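Local coordinates for myosin-2 (Saccharomyces cerevisiae, PDB 6IXO), which is a class V myosin heavy chain that carries organelles along actin cables, gripping its cargo receptors through the globular tail domain described here, at residues S181-G186 against N261-R266. Residues are numbered along the deposited sequence; the frame is centred on the assembly and turned at random.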
ATOM      1  N   SER A 181      -2.059  10.021  22.884  1.00 37.64           N
ATOM      2  CA  SER A 181      -3.099  11.074  22.806  1.00 37.13           C
ATOM      3  C   SER A 181      -4.347  10.668  23.587  1.00 46.88           C
ATOM      4  O   SER A 181      -4.763   9.509  23.576  1.00 38.69           O
ATOM      5  CB  SER A 181      -3.517  11.400  21.362  1.00 38.45           C
ATOM      6  OG  SER A 181      -4.442  10.439  20.872  1.00 43.63           O
ATOM      7  N   GLU A 182      -4.936  11.638  24.273  1.00 51.50           N
ATOM      8  CA  GLU A 182      -6.085  11.345  25.100  1.00 50.24           C
ATOM      9  C   GLU A 182      -7.353  11.525  24.315  1.00 50.07           C
ATOM     10  O   GLU A 182      -7.685  12.624  23.883  1.00 49.61           O
ATOM     11  CB  GLU A 182      -6.088  12.226  26.350  1.00 45.07           C
ATOM     12  CG  GLU A 182      -4.969  11.872  27.302  1.00 47.82           C
ATOM     13  CD  GLU A 182      -5.081  12.607  28.616  1.00 61.43           C
ATOM     14  OE1 GLU A 182      -4.909  13.845  28.617  1.00 66.64           O
ATOM     15  OE2 GLU A 182      -5.380  11.951  29.640  1.00 67.21           O
ATOM     16  N   SER A 183      -8.055  10.424  24.105  1.00 54.69           N
ATOM     17  CA  SER A 183      -9.450  10.479  23.680  1.00 57.67           C
ATOM     18  C   SER A 183     -10.281  11.246  24.707  1.00 54.83           C
ATOM     19  O   SER A 183     -11.282  11.859  24.378  1.00 60.03           O
ATOM     20  CB  SER A 183      -9.990   9.067  23.497  1.00 60.53           C
ATOM     21  OG  SER A 183      -9.225   8.143  24.261  1.00 55.23           O
ATOM     22  N   LEU A 184      -9.873  11.197  25.972  1.00 54.62           N
ATOM     23  CA  LEU A 184     -10.537  12.030  26.979  1.00 56.95           C
ATOM     24  C   LEU A 184      -9.540  13.001  27.587  1.00 64.56           C
ATOM     25  O   LEU A 184      -8.920  12.705  28.606  1.00 69.89           O
ATOM     26  CB  LEU A 184     -11.173  11.167  28.067  1.00 49.94           C
ATOM     27  CG  LEU A 184     -12.119  10.090  27.559  1.00 54.80           C
ATOM     28  CD1 LEU A 184     -12.070   8.921  28.521  1.00 55.16           C
ATOM     29  CD2 LEU A 184     -13.571  10.636  27.380  1.00 46.71           C
ATOM     30  N   PRO A 185      -9.364  14.161  26.941  1.00 68.25           N
ATOM     31  CA  PRO A 185      -8.413  15.172  27.413  1.00 68.88           C
ATOM     32  C   PRO A 185      -8.606  15.478  28.906  1.00 72.91           C
ATOM     33  O   PRO A 185      -9.750  15.709  29.330  1.00 71.98           O
ATOM     34  CB  PRO A 185      -8.739  16.388  26.540  1.00 69.67           C
ATOM     35  CG  PRO A 185      -9.290  15.790  25.277  1.00 71.68           C
ATOM     36  CD  PRO A 185     -10.083  14.595  25.731  1.00 71.77           C
ATOM     37  N   GLY A 186      -7.516  15.418  29.675  1.00 76.15           N
ATOM     38  CA  GLY A 186      -7.534  15.704  31.106  1.00 81.86           C
ATOM     39  C   GLY A 186      -7.900  14.553  32.038  1.00 83.94           C
ATOM     40  O   GLY A 186      -7.725  14.652  33.258  1.00 87.61           O
ATOM     41  N   ASN A 261      -9.144   1.847  24.705  1.00 27.60           N
ATOM     42  CA  ASN A 261     -10.354   1.231  24.154  1.00 27.55           C
ATOM     43  C   ASN A 261     -10.980   2.188  23.145  1.00 30.99           C
ATOM     44  O   ASN A 261     -11.270   1.789  22.014  1.00 29.37           O
ATOM     45  CB  ASN A 261     -11.349   0.867  25.284  1.00 29.49           C
ATOM     46  CG  ASN A 261     -12.744   0.509  24.755  1.00 40.76           C
ATOM     47  OD1 ASN A 261     -12.883  -0.042  23.694  1.00 36.34           O
ATOM     48  ND2 ASN A 261     -13.769   0.860  25.498  1.00 45.33           N
ATOM     49  N   TYR A 262     -11.153   3.453  23.528  1.00 28.12           N
ATOM     50  CA  TYR A 262     -11.846   4.400  22.634  1.00 29.24           C
ATOM     51  C   TYR A 262     -10.999   4.641  21.375  1.00 33.95           C
ATOM     52  O   TYR A 262     -11.536   4.716  20.264  1.00 34.88           O
ATOM     53  CB  TYR A 262     -12.119   5.735  23.332  1.00 31.58           C
ATOM     54  CG  TYR A 262     -13.163   5.675  24.427  1.00 30.56           C
ATOM     55  CD1 TYR A 262     -13.956   4.551  24.598  1.00 27.68           C
ATOM     56  CD2 TYR A 262     -13.342   6.754  25.301  1.00 36.34           C
ATOM     57  CE1 TYR A 262     -14.938   4.514  25.621  1.00 30.61           C
ATOM     58  CE2 TYR A 262     -14.282   6.721  26.320  1.00 37.64           C
ATOM     59  CZ  TYR A 262     -15.090   5.604  26.485  1.00 30.73           C
ATOM     60  OH  TYR A 262     -16.065   5.597  27.487  1.00 33.28           O
ATOM     61  N   ASN A 263      -9.685   4.767  21.541  1.00 28.86           N
ATOM     62  CA  ASN A 263      -8.827   4.944  20.347  1.00 28.51           C
ATOM     63  C   ASN A 263      -8.904   3.778  19.367  1.00 30.52           C
ATOM     64  O   ASN A 263      -9.139   3.942  18.132  1.00 29.78           O
ATOM     65  CB  ASN A 263      -7.381   5.147  20.804  1.00 32.48           C
ATOM     66  CG  ASN A 263      -7.160   6.494  21.448  1.00 31.95           C
ATOM     67  OD1 ASN A 263      -8.034   7.376  21.371  1.00 36.40           O
ATOM     68  ND2 ASN A 263      -5.963   6.687  22.086  1.00 28.73           N
ATOM     69  N   VAL A 264      -8.703   2.582  19.887  1.00 26.31           N
ATOM     70  CA  VAL A 264      -8.708   1.370  19.080  1.00 28.73           C
ATOM     71  C   VAL A 264     -10.075   1.032  18.474  1.00 34.51           C
ATOM     72  O   VAL A 264     -10.184   0.593  17.304  1.00 36.40           O
ATOM     73  CB  VAL A 264      -8.216   0.165  19.933  1.00 32.96           C
ATOM     74  CG1 VAL A 264      -8.150  -1.098  19.120  1.00 37.12           C
ATOM     75  CG2 VAL A 264      -6.829   0.479  20.452  1.00 36.01           C
ATOM     76  N   THR A 265     -11.138   1.211  19.257  1.00 29.61           N
ATOM     77  CA  THR A 265     -12.462   0.902  18.748  1.00 24.76           C
ATOM     78  C   THR A 265     -12.748   1.783  17.540  1.00 31.40           C
ATOM     79  O   THR A 265     -13.375   1.338  16.567  1.00 32.04           O
ATOM     80  CB  THR A 265     -13.547   1.124  19.841  1.00 28.77           C
ATOM     81  OG1 THR A 265     -13.227   0.266  20.939  1.00 31.02           O
ATOM     82  CG2 THR A 265     -14.953   0.785  19.322  1.00 33.17           C
ATOM     83  N   ARG A 266     -12.315   3.033  17.565  1.00 29.90           N
ATOM     84  CA  ARG A 266     -12.627   3.905  16.425  0.57 33.32           C
ATOM     85  C   ARG A 266     -11.984   3.347  15.150  1.00 32.72           C
ATOM     86  O   ARG A 266     -12.565   3.398  14.078  1.00 35.07           O
ATOM     87  CB  ARG A 266     -12.159   5.334  16.680  0.57 31.98           C
ATOM     88  CG  ARG A 266     -13.015   6.087  17.735  0.57 37.71           C
ATOM     89  CD  ARG A 266     -12.306   7.360  18.215  0.57 40.23           C
ATOM     90  NE  ARG A 266     -12.138   8.365  17.157  0.57 46.95           N
ATOM     91  CZ  ARG A 266     -11.488   9.515  17.329  0.57 45.21           C
ATOM     92  NH1 ARG A 266     -10.959   9.811  18.515  0.57 44.79           N
ATOM     93  NH2 ARG A 266     -11.375  10.373  16.330  0.57 47.33           N
TER
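Ser183 and Asn263 bring the two backbones nearest each other, their CA atoms 6.5 Å apart, where the irregular chain 181-186 passes one turn of the helical segment 261-266. Ser181 is the first residue to leave helical geometry after helix 134-180, and its carbonyl is the backbone group that bonds across. Asn263 CG stands anti to the carbonyl carbon, beside the backbone N (chi1 -72°), which starts the side chain toward the loop although its CB does not point there. Asn263 ND2 donates to Ser181 O in a nearly straight but weak bond of 3.4 Å (167° at the hydrogen); its stronger partner is Val178 O, in the last turn of helix 134-180. The other branch of the amide faces Ser183, with Asn263 OD1 3.2 Å from Ser183 OG and 3.3 Å from Ser183 CB. Ser183 OG gives its proton to Gln259 O, one turn back on the helix of Asn263, and its approach to Asn263 OD1 is a contact only. An alanine in place of Asn263 would probably leave Ser181 O and Val178 O without their shared amide donor and the loop less firmly tied to the helix. Beside the amide, Ser183 CB lies at the edge of the Tyr262 ring, near its plane. Leu184 runs obliquely across the Tyr262 side chain and reaches it with both methyls: Leu184 CD1 is 3.8 Å from Tyr262 CE2, and Leu184 CD2 is 4.1 Å from Tyr262 CE2. Leu184 N hydrogen-bonds Gln259 OE1, a second tie to helix 254-273. This small surface contact packs the loop leaving helix 134-180 on helix 254-273 in the globular cargo-binding tail domain; Asn263 also touches helix 202-218, while Val264 packs on helix 284-294.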